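Long-range contacts in leucine aminopeptidase (Fimbriiglobus ruber, PDB 7D1B), which probably acts as a zinc-dependent glutaminyl cyclase of the M28 peptidase family, cyclising N-terminal glutamine residues of peptides: residues 128-133 / 186-191; 135-140 / 309-314. All coordinates share one frame; numbering follows the deposited sequence.

Interactions 1 and 2 meet at one zinc ion, each supplying a ligand: Glu188 OE2 from interaction 1 lies 2.0 Å from the metal, and His309 NE2 from interaction 2 lies 2.0 Å from it. Asp155, outside both, is the third protein ligand, and a water 2.1 Å from the zinc is shared by the two contacts. Their centres are about 14 Å apart, and their segments alternate along the chain, 128-133 and 135-140 being near neighbours in sequence. The two contacts also touch directly, Glu188 OE1 lying 3.1 Å from His309 NE2 and Glu188 O 3.3 Å from Pro135 CD. Interaction 1 is buried; interaction 2 lies nearer the surface.

Interaction 1: residues 128-133 / 186-191; sequences CSHYDT and GEEYIL. With ZN (zinc ion), chain B.
Asp132 OD1 is gripped by two N-H groups arriving from opposite faces of its carboxylate plane: His130 ND1 at 2.8 Å, with OD1 only 10° out of the imidazole plane, and Glu187 N at 3.0 Å. The second oxygen, OD2, takes Glu188 N at 3.0 Å on its syn lone pair, in a nearly straight bond (N-H...O 165°). Three donors thus fix the rotation of this buried carboxylate, and Asp132 ties His130, at the end of its strand, to the backbone N-H groups of Glu187 and of the zinc ligand Glu188.

The carboxylate of Glu187 crosses the His130 ring, with OE1 3.0 Å above its plane and over its centre. Glu187 CG is anti to its backbone N (chi1 -172°), and a bend at chi2 carries CD back to the ring, while Glu187 CB packs on His130 CB at 3.4 Å. With ND1 bound to Asp132 and NE2 to Asp155, a zinc ligand, His130 joins the Asp132 carboxylate to the metal's first shell. A carboxylate partner on each ring nitrogen fixes the rotation of the ring.

Glu188 extends beyond CG to give OE2 to the zinc, and its OE1 forms a salt bridge with Arg134. The contact lies where strand 123-130 ends beside strand 178-184 in the mixed sheet, with Met74 of helix 72-87 against Asp132.

Interaction 2: residues 135-140 / 309-314; sequences PAAHQE and HLLSDT. With ZN (zinc ion), chain B.
Gln139 N donates to His309 O at 3.0 Å, joining two irregular loops of the M28 peptidase fold, each bent by a type I beta turn: Ala137 to Glu140 in one and Leu310 to Asp313 in the other. The first turn is closed by Glu140 N to Ala137 O, the second by Asp313 N to Leu310 O. At His309 O the donor stands 26° from the carbonyl plane, and the N-H...O angle is 142°, so this link is bent.

Straighter is the bond from Leu311 N to Glu140 OE2, 2.8 Å at 167°, using the anti lone pair. A water also donates to OE2, giving this oxygen two donors, and the same water weakly accepts from Ser312 N. The Glu140 chain is folded at chi2, which turns CD toward the second loop.

Apolar contacts fill in around these bonds: Gln139 CG rests on His309 CB, while Leu310 CD2 reaches the Gln139 backbone carbonyl carbon. The 135-140 loop thus bonds to the backbone O of His309, whose ring NE2 binds the zinc. Outside the two segments, Arg134 NE bonds His138 ND1. Between the loops, Ala137 CB meets Leu311 CD2 in an apolar contact at 3.9 Å.

Interaction 1: residues 128-133 / 186-191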
loop_
_atom_site.group_PDB
_atom_site.type_symbol
_atom_site.label_atom_id
_atom_site.label_comp_id
_atom_site.label_asym_id
_atom_site.label_seq_id
_atom_site.Cartn_x
_atom_site.Cartn_y
_atom_site.Cartn_z
ATOM N N CYS A 128 -1.535 0.395 -4.241
ATOM C CA CYS A 128 -0.345 1.042 -3.695
ATOM C C CYS A 128 -0.158 0.711 -2.219
ATOM O O CYS A 128 -1.069 0.245 -1.527
ATOM C CB CYS A 128 -0.329 2.561 -3.990
ATOM S SG CYS A 128 -1.692 3.497 -3.307
ATOM N N SER A 129 1.055 1.000 -1.750
ATOM C CA SER A 129 1.465 0.755 -0.373
ATOM C C SER A 129 2.742 1.549 -0.177
ATOM O O SER A 129 3.486 1.740 -1.133
ATOM C CB SER A 129 1.782 -0.735 -0.192
ATOM O OG SER A 129 2.210 -1.030 1.119
ATOM N N HIS A 130 3.031 1.960 1.061
ATOM C CA HIS A 130 4.400 2.403 1.318
ATOM C C HIS A 130 5.292 1.182 1.505
ATOM O O HIS A 130 4.808 0.063 1.715
ATOM C CB HIS A 130 4.498 3.423 2.469
ATOM C CG HIS A 130 4.562 2.835 3.852
ATOM N ND1 HIS A 130 5.707 2.887 4.621
ATOM C CD2 HIS A 130 3.610 2.278 4.638
ATOM C CE1 HIS A 130 5.461 2.360 5.810
ATOM N NE2 HIS A 130 4.197 1.981 5.846
ATOM N N TYR A 131 6.607 1.383 1.399
ATOM C CA TYR A 131 7.521 0.278 1.641
ATOM C C TYR A 131 8.765 0.684 2.420
ATOM O O TYR A 131 9.586 -0.185 2.721
ATOM C CB TYR A 131 7.861 -0.526 0.369
ATOM C CG TYR A 131 8.811 0.087 -0.649
ATOM C CD1 TYR A 131 8.893 1.460 -0.883
ATOM C CD2 TYR A 131 9.594 -0.742 -1.422
ATOM C CE1 TYR A 131 9.767 1.976 -1.853
ATOM C CE2 TYR A 131 10.460 -0.242 -2.380
ATOM C CZ TYR A 131 10.548 1.116 -2.594
ATOM O OH TYR A 131 11.422 1.571 -3.555
ATOM N N ASP A 132 8.929 1.957 2.775
ATOM C CA ASP A 132 9.918 2.300 3.788
ATOM C C ASP A 132 9.406 1.850 5.150
ATOM O O ASP A 132 8.204 1.733 5.371
ATOM C CB ASP A 132 10.199 3.804 3.785
ATOM C CG ASP A 132 8.991 4.625 4.216
ATOM O OD1 ASP A 132 7.877 4.433 3.654
ATOM O OD2 ASP A 132 9.156 5.498 5.099
ATOM N N THR A 133 10.317 1.587 6.074
ATOM C CA THR A 133 9.911 1.260 7.434
ATOM C C THR A 133 10.291 2.399 8.364
ATOM O O THR A 133 11.342 3.037 8.206
ATOM C CB THR A 133 10.457 -0.089 7.919
ATOM O OG1 THR A 133 11.894 -0.090 7.921
ATOM C CG2 THR A 133 9.943 -1.232 7.038
ATOM N N GLY A 186 9.460 6.735 1.717
ATOM C CA GLY A 186 9.418 7.938 2.526
ATOM C C GLY A 186 8.051 8.298 3.059
ATOM O O GLY A 186 7.766 9.483 3.278
ATOM N N GLU A 187 7.191 7.303 3.312
ATOM C CA GLU A 187 5.936 7.636 3.975
ATOM C C GLU A 187 6.181 8.097 5.402
ATOM O O GLU A 187 5.525 9.028 5.874
ATOM C CB GLU A 187 4.962 6.465 3.976
ATOM C CG GLU A 187 3.584 6.870 4.503
ATOM C CD GLU A 187 3.224 6.213 5.773
ATOM O OE1 GLU A 187 3.717 5.105 6.060
ATOM O OE2 GLU A 187 2.426 6.828 6.500
ATOM N N GLU A 188 7.091 7.439 6.115
ATOM C CA GLU A 188 7.282 7.738 7.527
ATOM C C GLU A 188 8.749 7.557 7.917
ATOM O O GLU A 188 9.108 6.796 8.827
ATOM C CB GLU A 188 6.285 6.993 8.414
ATOM C CG GLU A 188 6.292 5.494 8.310
ATOM C CD GLU A 188 5.246 4.896 9.240
ATOM O OE1 GLU A 188 4.713 5.642 10.122
ATOM O OE2 GLU A 188 4.909 3.689 9.101
ATOM N N TYR A 189 9.599 8.343 7.254
ATOM C CA TYR A 189 11.016 8.448 7.580
ATOM C C TYR A 189 11.164 9.390 8.775
ATOM O O TYR A 189 11.713 10.492 8.686
ATOM C CB TYR A 189 11.761 8.931 6.341
ATOM C CG TYR A 189 13.248 9.109 6.507
ATOM C CD1 TYR A 189 14.057 8.055 6.901
ATOM C CD2 TYR A 189 13.847 10.338 6.253
ATOM C CE1 TYR A 189 15.432 8.223 7.056
ATOM C CE2 TYR A 189 15.218 10.513 6.392
ATOM C CZ TYR A 189 16.009 9.441 6.790
ATOM O OH TYR A 189 17.375 9.563 6.931
ATOM N N ILE A 190 10.618 8.957 9.908
ATOM C CA ILE A 190 10.446 9.827 11.068
ATOM C C ILE A 190 11.614 9.602 12.019
ATOM O O ILE A 190 11.650 8.619 12.773
ATOM C CB ILE A 190 9.102 9.601 11.761
ATOM C CG1 ILE A 190 7.937 9.719 10.772
ATOM C CG2 ILE A 190 8.955 10.574 12.947
ATOM C CD1 ILE A 190 7.883 11.013 9.942
ATOM N N LEU A 191 12.578 10.524 11.991
ATOM C CA LEU A 191 13.698 10.478 12.918
ATOM C C LEU A 191 13.387 11.239 14.192
ATOM O O LEU A 191 13.836 10.842 15.272
ATOM C CB LEU A 191 14.961 11.019 12.230
ATOM C CG LEU A 191 15.396 10.199 11.003
ATOM C CD1 LEU A 191 16.455 10.928 10.178
ATOM C CD2 LEU A 191 15.898 8.814 11.413
HETATM ZN ZN ZN B . 3.493 3.187 10.345
HETATM O O HOH W 1 1.486 3.764 10.061
#

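Interaction 2: residues 135-140 / 309-314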
loop_
_atom_site.group_PDB
_atom_site.type_symbol
_atom_site.label_atom_id
_atom_site.label_comp_id
_atom_site.label_asym_id
_atom_site.label_seq_id
_atom_site.Cartn_x
_atom_site.Cartn_y
_atom_site.Cartn_z
ATOM N N PRO A 135 11.752 4.529 11.322
ATOM C CA PRO A 135 13.043 4.279 11.984
ATOM C C PRO A 135 12.917 3.667 13.363
ATOM O O PRO A 135 13.834 2.953 13.786
ATOM C CB PRO A 135 13.709 5.663 12.006
ATOM C CG PRO A 135 13.140 6.337 10.765
ATOM C CD PRO A 135 11.685 5.888 10.752
ATOM N N ALA A 136 11.826 3.923 14.078
ATOM C CA ALA A 136 11.672 3.409 15.429
ATOM C C ALA A 136 10.211 3.085 15.679
ATOM O O ALA A 136 9.311 3.681 15.072
ATOM C CB ALA A 136 12.152 4.419 16.485
ATOM N N ALA A 137 9.992 2.151 16.607
ATOM C CA ALA A 137 8.649 1.773 17.055
ATOM C C ALA A 137 8.206 2.811 18.087
ATOM O O ALA A 137 8.256 2.600 19.300
ATOM C CB ALA A 137 8.671 0.368 17.640
ATOM N N HIS A 138 7.767 3.967 17.586
ATOM C CA HIS A 138 7.563 5.123 18.456
ATOM C C HIS A 138 6.372 4.999 19.401
ATOM O O HIS A 138 6.233 5.854 20.285
ATOM C CB HIS A 138 7.423 6.406 17.644
ATOM C CG HIS A 138 8.713 6.919 17.096
ATOM N ND1 HIS A 138 8.902 7.146 15.749
ATOM C CD2 HIS A 138 9.865 7.274 17.711
ATOM C CE1 HIS A 138 10.119 7.632 15.561
ATOM N NE2 HIS A 138 10.728 7.709 16.734
ATOM N N GLN A 139 5.509 3.983 19.251
ATOM C CA GLN A 139 4.466 3.786 20.254
ATOM C C GLN A 139 4.963 3.036 21.481
ATOM O O GLN A 139 4.234 2.961 22.478
ATOM C CB GLN A 139 3.227 3.111 19.660
ATOM C CG GLN A 139 2.456 4.029 18.733
ATOM C CD GLN A 139 1.806 5.185 19.453
ATOM O OE1 GLN A 139 1.087 4.991 20.422
ATOM N NE2 GLN A 139 2.056 6.400 18.976
ATOM N N GLU A 140 6.187 2.508 21.448
ATOM C CA GLU A 140 6.761 1.917 22.650
ATOM C C GLU A 140 6.947 3.006 23.701
ATOM O O GLU A 140 7.505 4.070 23.412
ATOM C CB GLU A 140 8.117 1.294 22.315
ATOM C CG GLU A 140 8.058 0.092 21.382
ATOM C CD GLU A 140 7.562 -1.180 22.044
ATOM O OE1 GLU A 140 7.462 -1.225 23.287
ATOM O OE2 GLU A 140 7.273 -2.139 21.300
ATOM N N HIS A 309 3.162 0.496 15.339
ATOM C CA HIS A 309 4.374 1.170 15.807
ATOM C C HIS A 309 4.902 0.586 17.117
ATOM O O HIS A 309 5.532 1.294 17.916
ATOM C CB HIS A 309 4.179 2.689 15.843
ATOM C CG HIS A 309 3.956 3.259 14.477
ATOM N ND1 HIS A 309 3.621 4.576 14.243
ATOM C CD2 HIS A 309 4.040 2.668 13.255
ATOM C CE1 HIS A 309 3.469 4.753 12.935
ATOM N NE2 HIS A 309 3.748 3.623 12.312
ATOM N N LEU A 310 4.687 -0.718 17.320
ATOM C CA LEU A 310 5.292 -1.486 18.402
ATOM C C LEU A 310 6.246 -2.516 17.822
ATOM O O LEU A 310 6.081 -2.972 16.684
ATOM C CB LEU A 310 4.241 -2.206 19.264
ATOM C CG LEU A 310 3.253 -1.283 19.972
ATOM C CD1 LEU A 310 2.214 -2.103 20.749
ATOM C CD2 LEU A 310 3.974 -0.327 20.922
ATOM N N LEU A 311 7.229 -2.919 18.636
ATOM C CA LEU A 311 8.175 -3.938 18.191
ATOM C C LEU A 311 7.498 -5.265 17.896
ATOM O O LEU A 311 8.074 -6.097 17.180
ATOM C CB LEU A 311 9.275 -4.136 19.231
ATOM C CG LEU A 311 10.180 -2.916 19.394
ATOM C CD1 LEU A 311 11.069 -3.078 20.613
ATOM C CD2 LEU A 311 11.021 -2.703 18.140
ATOM N N SER A 312 6.294 -5.478 18.426
ATOM C CA SER A 312 5.516 -6.679 18.171
ATOM C C SER A 312 4.798 -6.670 16.815
ATOM O O SER A 312 4.056 -7.612 16.532
ATOM C CB SER A 312 4.533 -6.886 19.327
ATOM O OG SER A 312 3.799 -5.688 19.559
ATOM N N ASP A 313 5.013 -5.667 15.966
ATOM C CA ASP A 313 4.465 -5.679 14.607
ATOM C C ASP A 313 5.373 -6.546 13.732
ATOM O O ASP A 313 6.223 -6.056 12.984
ATOM C CB ASP A 313 4.351 -4.251 14.073
ATOM C CG ASP A 313 3.746 -4.183 12.679
ATOM O OD1 ASP A 313 3.157 -5.192 12.222
ATOM O OD2 ASP A 313 3.869 -3.110 12.033
ATOM N N THR A 314 5.189 -7.859 13.848
ATOM C CA THR A 314 6.084 -8.857 13.278
ATOM C C THR A 314 5.291 -9.822 12.409
ATOM O O THR A 314 4.054 -9.825 12.435
ATOM C CB THR A 314 6.795 -9.605 14.420
ATOM O OG1 THR A 314 5.817 -10.082 15.351
ATOM C CG2 THR A 314 7.771 -8.683 15.133
HETATM ZN ZN ZN B . 3.493 3.187 10.345
HETATM O O HOH W 2 6.421 -4.670 21.678
HETATM O O HOH W 1 1.486 3.764 10.061
#